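Local coordinates for protein single-stranded-DNA-specific exonuclease RecJ (Thermus thermophilus, PDB 2ZXR) that degrades single-stranded DNA from the 5' end toward the 3' end as a metal-dependent exonuclease, with no detectable activity on single-stranded RNA, at residues A[75-80]-A[91-96]; A[97-102]-A[197-202]. All coordinates share one frame; numbering follows the deposited sequence.

How the contacts relate
Both contacts lie in the DHH domain and share helix 83-98, which contact 1 lays against strand 74-78 and contact 2, at the helix's C-terminal end, joins to helix 187-201. Their centres are 12 Å apart and they touch directly. Ile75 N lies 2.7 Å from Asp102 O, a probable hydrogen bond between neighbouring strands, and Leu96 CD2 packs 3.5 Å from Leu198 CD2, so Leu96 links the two apolar contacts. Contact 1 is the nearer to the chemistry: its strand segment runs on to the manganese ligand Asp80, and the side chain of Leu92 is about 13 Å from the bound magnesium ion. Contact 2 lies away from the metal site.

Contact 1 (A[75-80]-A[91-96]); sequences IRVHGD and ILVRGL
Val77 and Val93 meet branch against branch where the CA atoms of strand and helix come nearest. Val93 CG2 sits 3.8 Å from both Val77 CB and Val77 CG2, so one methyl covers the beta carbon and one branch of the partner, and the two side chains cross obliquely. The other branch, Val77 CG1, is anti to the backbone N (chi1 -175°) and turns to a different residue, reaching Leu92 CB at 4.2 Å. Here the side chains stand at about a right angle, and it is the base of the leucine, not its tip, that is touched. The two branches of Val77 thus divide their contacts between successive residues of the helix.

Ile75, two residues earlier on the same face of the strand, meets Leu96 with its side chain again roughly perpendicular. The methyl Leu96 CD1 lies 4.1 Å from both Ile75 CG2 and Ile75 CD1, bridging the branch and the far end of the isoleucine. A chi1 of -58° sets Ile75 CG2 opposite the backbone N, and the extended second torsion carries CD1 outward to the same leucine carbon.

The segment axes approach to 9.0 Å and run at 153°, nearly antiparallel, as expected where the helix of a beta-alpha-beta unit returns across its sheet. Strand 74-78, helix 83-98 and strand 102-105 form that unit, and Val103 of the last strand also touches Ile75, Val77 and Leu96. Leu92, besides meeting Val77, also packs on Ala191 and Leu194 of helix 187-201.

All five touching residues are buried, and every contact between the segments joins apolar carbons. Between these segments the fit is thus one of branch shape and dispersion, without directional polar bonds, beside the strand that leads to the manganese ligand Asp80.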
ATOM      1  N   ILE A  75      15.041  28.442  23.570  1.00 32.64           N
ATOM      2  CA  ILE A  75      14.859  27.506  22.451  1.00 31.13           C
ATOM      3  C   ILE A  75      13.650  27.860  21.576  1.00 30.77           C
ATOM      4  O   ILE A  75      12.546  28.056  22.075  1.00 29.18           O
ATOM      5  CB  ILE A  75      14.634  26.068  22.999  1.00 29.76           C
ATOM      6  CG1 ILE A  75      15.821  25.647  23.866  1.00 29.86           C
ATOM      7  CG2 ILE A  75      14.474  25.080  21.862  1.00 30.08           C
ATOM      8  CD1 ILE A  75      15.571  24.377  24.664  1.00 30.28           C
ATOM      9  N   ARG A  76      13.851  27.946  20.269  1.00 31.84           N
ATOM     10  CA  ARG A  76      12.718  28.241  19.387  1.00 33.21           C
ATOM     11  C   ARG A  76      12.532  27.058  18.442  1.00 31.87           C
ATOM     12  O   ARG A  76      13.501  26.559  17.851  1.00 30.08           O
ATOM     13  CB  ARG A  76      12.962  29.529  18.600  1.00 35.59           C
ATOM     14  CG  ARG A  76      11.845  29.875  17.637  1.00 40.60           C
ATOM     15  CD  ARG A  76      12.131  31.167  16.867  1.00 44.79           C
ATOM     16  NE  ARG A  76      11.519  32.341  17.487  1.00 48.45           N
ATOM     17  CZ  ARG A  76      11.569  33.571  16.970  1.00 50.33           C
ATOM     18  NH1 ARG A  76      12.216  33.785  15.822  1.00 50.72           N
ATOM     19  NH2 ARG A  76      10.955  34.583  17.591  1.00 50.73           N
ATOM     20  N   VAL A  77      11.288  26.603  18.305  1.00 31.18           N
ATOM     21  CA  VAL A  77      11.011  25.439  17.466  1.00 30.77           C
ATOM     22  C   VAL A  77      10.211  25.784  16.213  1.00 31.98           C
ATOM     23  O   VAL A  77       9.171  26.429  16.287  1.00 31.25           O
ATOM     24  CB  VAL A  77      10.247  24.344  18.272  1.00 30.08           C
ATOM     25  CG1 VAL A  77      10.069  23.082  17.418  1.00 28.40           C
ATOM     26  CG2 VAL A  77      11.011  24.014  19.547  1.00 28.39           C
ATOM     27  N   HIS A  78      10.693  25.339  15.058  1.00 32.71           N
ATOM     28  CA  HIS A  78       9.988  25.631  13.809  1.00 34.36           C
ATOM     29  C   HIS A  78       9.625  24.396  12.982  1.00 33.57           C
ATOM     30  O   HIS A  78      10.455  23.513  12.792  1.00 34.24           O
ATOM     31  CB  HIS A  78      10.826  26.577  12.950  1.00 35.75           C
ATOM     32  CG  HIS A  78      10.094  27.090  11.751  1.00 39.31           C
ATOM     33  ND1 HIS A  78       8.786  27.520  11.811  1.00 40.91           N
ATOM     34  CD2 HIS A  78      10.480  27.238  10.461  1.00 40.82           C
ATOM     35  CE1 HIS A  78       8.395  27.908  10.609  1.00 42.02           C
ATOM     36  NE2 HIS A  78       9.404  27.747   9.772  1.00 42.08           N
ATOM     37  N   GLY A  79       8.392  24.361  12.486  1.00 32.91           N
ATOM     38  CA  GLY A  79       7.910  23.258  11.667  1.00 33.97           C
ATOM     39  C   GLY A  79       6.389  23.306  11.569  1.00 35.33           C
ATOM     40  O   GLY A  79       5.679  22.795  12.443  1.00 35.64           O
ATOM     41  N   ASP A  80       5.864  23.911  10.506  1.00 35.76           N
ATOM     42  CA  ASP A  80       4.412  24.034  10.379  1.00 36.35           C
ATOM     43  C   ASP A  80       3.855  23.788   8.978  1.00 35.46           C
ATOM     44  O   ASP A  80       2.702  24.111   8.691  1.00 35.53           O
ATOM     45  CB  ASP A  80       3.999  25.427  10.842  1.00 37.80           C
ATOM     46  CG  ASP A  80       4.685  26.534  10.047  1.00 39.61           C
ATOM     47  OD1 ASP A  80       4.877  27.627  10.618  1.00 42.40           O
ATOM     48  OD2 ASP A  80       5.033  26.325   8.861  1.00 38.68           O
ATOM     49  N   ILE A  91       5.774  17.944  19.729  1.00 19.43           N
ATOM     50  CA  ILE A  91       6.539  17.035  20.553  1.00 19.16           C
ATOM     51  C   ILE A  91       7.689  17.779  21.222  1.00 20.19           C
ATOM     52  O   ILE A  91       7.868  17.694  22.427  1.00 21.12           O
ATOM     53  CB  ILE A  91       7.127  15.846  19.713  1.00 18.35           C
ATOM     54  CG1 ILE A  91       6.026  14.839  19.386  1.00 15.35           C
ATOM     55  CG2 ILE A  91       8.245  15.119  20.488  1.00 15.16           C
ATOM     56  CD1 ILE A  91       6.452  13.875  18.261  1.00 17.48           C
ATOM     57  N   LEU A  92       8.478  18.500  20.436  1.00 20.37           N
ATOM     58  CA  LEU A  92       9.600  19.210  21.010  1.00 21.16           C
ATOM     59  C   LEU A  92       9.178  20.319  21.948  1.00 21.45           C
ATOM     60  O   LEU A  92       9.794  20.477  23.002  1.00 21.69           O
ATOM     61  CB  LEU A  92      10.509  19.741  19.897  1.00 20.96           C
ATOM     62  CG  LEU A  92      11.184  18.547  19.203  1.00 20.15           C
ATOM     63  CD1 LEU A  92      11.752  18.967  17.886  1.00 19.61           C
ATOM     64  CD2 LEU A  92      12.272  17.979  20.091  1.00 19.43           C
ATOM     65  N   VAL A  93       8.139  21.077  21.598  1.00 19.53           N
ATOM     66  CA  VAL A  93       7.715  22.151  22.492  1.00 20.79           C
ATOM     67  C   VAL A  93       7.149  21.603  23.807  1.00 20.72           C
ATOM     68  O   VAL A  93       7.588  22.011  24.884  1.00 22.19           O
ATOM     69  CB  VAL A  93       6.683  23.091  21.807  1.00 20.99           C
ATOM     70  CG1 VAL A  93       6.045  24.039  22.851  1.00 19.47           C
ATOM     71  CG2 VAL A  93       7.397  23.910  20.688  1.00 19.44           C
ATOM     72  N   ARG A  94       6.184  20.690  23.749  1.00 20.41           N
ATOM     73  CA  ARG A  94       5.652  20.131  24.996  1.00 20.16           C
ATOM     74  C   ARG A  94       6.773  19.403  25.753  1.00 20.80           C
ATOM     75  O   ARG A  94       6.967  19.621  26.938  1.00 21.28           O
ATOM     76  CB  ARG A  94       4.513  19.127  24.735  1.00 19.20           C
ATOM     77  CG  ARG A  94       3.126  19.711  24.386  1.00 19.35           C
ATOM     78  CD  ARG A  94       2.152  18.529  24.323  1.00 20.40           C
ATOM     79  NE  ARG A  94       0.751  18.809  24.049  1.00 18.34           N
ATOM     80  CZ  ARG A  94      -0.139  19.222  24.941  1.00 19.66           C
ATOM     81  NH1 ARG A  94       0.240  19.438  26.202  1.00 19.76           N
ATOM     82  NH2 ARG A  94      -1.431  19.329  24.594  1.00 17.00           N
ATOM     83  N   GLY A  95       7.499  18.528  25.069  1.00 21.27           N
ATOM     84  CA  GLY A  95       8.552  17.769  25.722  1.00 22.45           C
ATOM     85  C   GLY A  95       9.634  18.584  26.422  1.00 23.62           C
ATOM     86  O   GLY A  95      10.004  18.292  27.567  1.00 23.07           O
ATOM     87  N   LEU A  96      10.169  19.587  25.734  1.00 23.07           N
ATOM     88  CA  LEU A  96      11.209  20.414  26.317  1.00 22.60           C
ATOM     89  C   LEU A  96      10.613  21.303  27.422  1.00 23.55           C
ATOM     90  O   LEU A  96      11.240  21.505  28.459  1.00 24.04           O
ATOM     91  CB  LEU A  96      11.879  21.259  25.231  1.00 22.28           C
ATOM     92  CG  LEU A  96      12.702  20.497  24.176  1.00 22.02           C
ATOM     93  CD1 LEU A  96      13.170  21.425  23.095  1.00 19.98           C
ATOM     94  CD2 LEU A  96      13.915  19.865  24.843  1.00 22.78           C
TER

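Contact 2 (A[97-102]-A[197-202]); sequences AALGAD and ALHERL
A Schellman motif ends helix 83-98, and the residue just before its glycine, Leu99, bridges to the C-terminal end of helix 187-201 in the DHH domain. Gly100 takes a positive phi of 93°, and its N bonds back to Ala97 O over 3.1 Å; Ala101 N, 3.1 Å from Leu96 O, probably makes the second bond of the motif. The turn then leads on to strand 102-105.

Leu99 alone carries the contact from its segment, dividing its two methyls among three residues. Leu99 CD1 meets Leu198 CD2 tip to tip at 3.4 Å, closer than usual for two carbons. That same methyl also lies 3.8 Å from Leu202 CD1, with the two leucines crossing at a slant; Leu198 and Leu202 are one helical turn apart, as the bond from Leu202 N to Leu198 O confirms.

The second methyl serves the histidine. Chi1 of -83° sets the ring of His199 beside its backbone N, from where its outer nitrogen extends toward the leucine, while ND1 is hydrogen-bonded to Pro205 O. Leu204 and Pro207, in the same loop, touch Leu99 and His199 respectively. Between Leu99 CD2 and His199 NE2 the separation is 4.0 Å, an oblique approach to the ring.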
ATOM      1  N   ALA A  97       9.405  21.818  27.213  1.00 23.08           N
ATOM      2  CA  ALA A  97       8.779  22.651  28.220  1.00 22.90           C
ATOM      3  C   ALA A  97       8.466  21.822  29.479  1.00 24.24           C
ATOM      4  O   ALA A  97       8.458  22.354  30.604  1.00 23.99           O
ATOM      5  CB  ALA A  97       7.505  23.287  27.673  1.00 22.36           C
ATOM      6  N   ALA A  98       8.216  20.526  29.315  1.00 23.76           N
ATOM      7  CA  ALA A  98       7.938  19.703  30.490  1.00 23.95           C
ATOM      8  C   ALA A  98       9.223  19.530  31.302  1.00 24.12           C
ATOM      9  O   ALA A  98       9.164  19.247  32.494  1.00 23.31           O
ATOM     10  CB  ALA A  98       7.391  18.341  30.093  1.00 22.26           C
ATOM     11  N   LEU A  99      10.379  19.688  30.662  1.00 24.55           N
ATOM     12  CA  LEU A  99      11.639  19.540  31.389  1.00 26.85           C
ATOM     13  C   LEU A  99      12.112  20.877  31.985  1.00 28.40           C
ATOM     14  O   LEU A  99      13.169  20.954  32.599  1.00 29.69           O
ATOM     15  CB  LEU A  99      12.718  18.947  30.469  1.00 26.04           C
ATOM     16  CG  LEU A  99      12.307  17.649  29.753  1.00 25.64           C
ATOM     17  CD1 LEU A  99      13.358  17.265  28.744  1.00 26.47           C
ATOM     18  CD2 LEU A  99      12.118  16.526  30.762  1.00 25.19           C
ATOM     19  N   GLY A 100      11.331  21.933  31.784  1.00 29.41           N
ATOM     20  CA  GLY A 100      11.692  23.223  32.329  1.00 30.42           C
ATOM     21  C   GLY A 100      12.472  24.104  31.375  1.00 31.03           C
ATOM     22  O   GLY A 100      13.163  25.021  31.801  1.00 31.27           O
ATOM     23  N   ALA A 101      12.357  23.838  30.078  1.00 31.65           N
ATOM     24  CA  ALA A 101      13.069  24.627  29.081  1.00 32.16           C
ATOM     25  C   ALA A 101      12.311  25.900  28.778  1.00 33.03           C
ATOM     26  O   ALA A 101      11.104  25.983  29.016  1.00 33.51           O
ATOM     27  CB  ALA A 101      13.234  23.820  27.792  1.00 31.22           C
ATOM     28  N   ASP A 102      13.028  26.896  28.273  1.00 33.19           N
ATOM     29  CA  ASP A 102      12.402  28.146  27.855  1.00 34.07           C
ATOM     30  C   ASP A 102      12.323  27.961  26.334  1.00 33.08           C
ATOM     31  O   ASP A 102      13.189  28.387  25.572  1.00 32.58           O
ATOM     32  CB  ASP A 102      13.272  29.352  28.226  1.00 36.11           C
ATOM     33  CG  ASP A 102      12.739  30.657  27.649  1.00 38.53           C
ATOM     34  OD1 ASP A 102      11.567  30.700  27.205  1.00 39.45           O
ATOM     35  OD2 ASP A 102      13.497  31.655  27.646  1.00 40.27           O
ATOM     36  N   ALA A 197      16.410  10.844  23.116  1.00 23.99           N
ATOM     37  CA  ALA A 197      17.848  10.914  23.350  1.00 23.91           C
ATOM     38  C   ALA A 197      18.114  11.831  24.551  1.00 23.96           C
ATOM     39  O   ALA A 197      18.948  11.525  25.394  1.00 25.12           O
ATOM     40  CB  ALA A 197      18.557  11.443  22.100  1.00 23.84           C
ATOM     41  N   LEU A 198      17.400  12.951  24.629  1.00 23.89           N
ATOM     42  CA  LEU A 198      17.559  13.876  25.747  1.00 24.26           C
ATOM     43  C   LEU A 198      17.131  13.213  27.077  1.00 24.62           C
ATOM     44  O   LEU A 198      17.779  13.393  28.106  1.00 23.59           O
ATOM     45  CB  LEU A 198      16.731  15.149  25.512  1.00 23.63           C
ATOM     46  CG  LEU A 198      16.713  16.165  26.671  1.00 24.71           C
ATOM     47  CD1 LEU A 198      18.132  16.679  26.950  1.00 24.18           C
ATOM     48  CD2 LEU A 198      15.786  17.323  26.336  1.00 25.12           C
ATOM     49  N   HIS A 199      16.019  12.479  27.053  1.00 24.91           N
ATOM     50  CA  HIS A 199      15.539  11.778  28.249  1.00 25.18           C
ATOM     51  C   HIS A 199      16.588  10.787  28.730  1.00 26.19           C
ATOM     52  O   HIS A 199      16.829  10.635  29.929  1.00 26.47           O
ATOM     53  CB  HIS A 199      14.236  11.031  27.952  1.00 23.68           C
ATOM     54  CG  HIS A 199      13.029  11.902  28.051  1.00 23.29           C
ATOM     55  ND1 HIS A 199      11.862  11.488  28.651  1.00 22.54           N
ATOM     56  CD2 HIS A 199      12.846  13.204  27.723  1.00 22.33           C
ATOM     57  CE1 HIS A 199      11.014  12.500  28.703  1.00 21.75           C
ATOM     58  NE2 HIS A 199      11.590  13.553  28.146  1.00 22.80           N
ATOM     59  N   GLU A 200      17.201  10.094  27.784  1.00 27.76           N
ATOM     60  CA  GLU A 200      18.238   9.144  28.126  1.00 29.56           C
ATOM     61  C   GLU A 200      19.375   9.870  28.848  1.00 28.92           C
ATOM     62  O   GLU A 200      19.840   9.399  29.886  1.00 28.88           O
ATOM     63  CB  GLU A 200      18.758   8.466  26.866  1.00 31.81           C
ATOM     64  CG  GLU A 200      17.722   7.556  26.249  1.00 37.33           C
ATOM     65  CD  GLU A 200      17.849   6.138  26.749  1.00 40.90           C
ATOM     66  OE1 GLU A 200      16.824   5.394  26.769  1.00 43.01           O
ATOM     67  OE2 GLU A 200      18.991   5.767  27.114  1.00 43.79           O
ATOM     68  N   ARG A 201      19.828  10.997  28.296  1.00 28.24           N
ATOM     69  CA  ARG A 201      20.901  11.771  28.925  1.00 29.19           C
ATOM     70  C   ARG A 201      20.519  12.225  30.323  1.00 28.66           C
ATOM     71  O   ARG A 201      21.364  12.244  31.215  1.00 30.07           O
ATOM     72  CB  ARG A 201      21.250  13.038  28.125  1.00 30.55           C
ATOM     73  CG  ARG A 201      22.170  12.835  26.919  1.00 32.97           C
ATOM     74  CD  ARG A 201      22.642  14.181  26.362  1.00 34.12           C
ATOM     75  NE  ARG A 201      23.626  14.842  27.233  1.00 34.01           N
ATOM     76  CZ  ARG A 201      24.925  14.541  27.258  1.00 35.33           C
ATOM     77  NH1 ARG A 201      25.409  13.591  26.463  1.00 32.73           N
ATOM     78  NH2 ARG A 201      25.750  15.196  28.076  1.00 36.03           N
ATOM     79  N   LEU A 202      19.255  12.598  30.503  1.00 26.96           N
ATOM     80  CA  LEU A 202      18.771  13.088  31.776  1.00 26.13           C
ATOM     81  C   LEU A 202      18.387  11.983  32.733  1.00 26.45           C
ATOM     82  O   LEU A 202      17.923  12.266  33.827  1.00 25.12           O
ATOM     83  CB  LEU A 202      17.562  14.004  31.562  1.00 26.47           C
ATOM     84  CG  LEU A 202      17.830  15.307  30.787  1.00 25.95           C
ATOM     85  CD1 LEU A 202      16.530  16.092  30.565  1.00 25.24           C
ATOM     86  CD2 LEU A 202      18.821  16.144  31.588  1.00 25.60           C
TER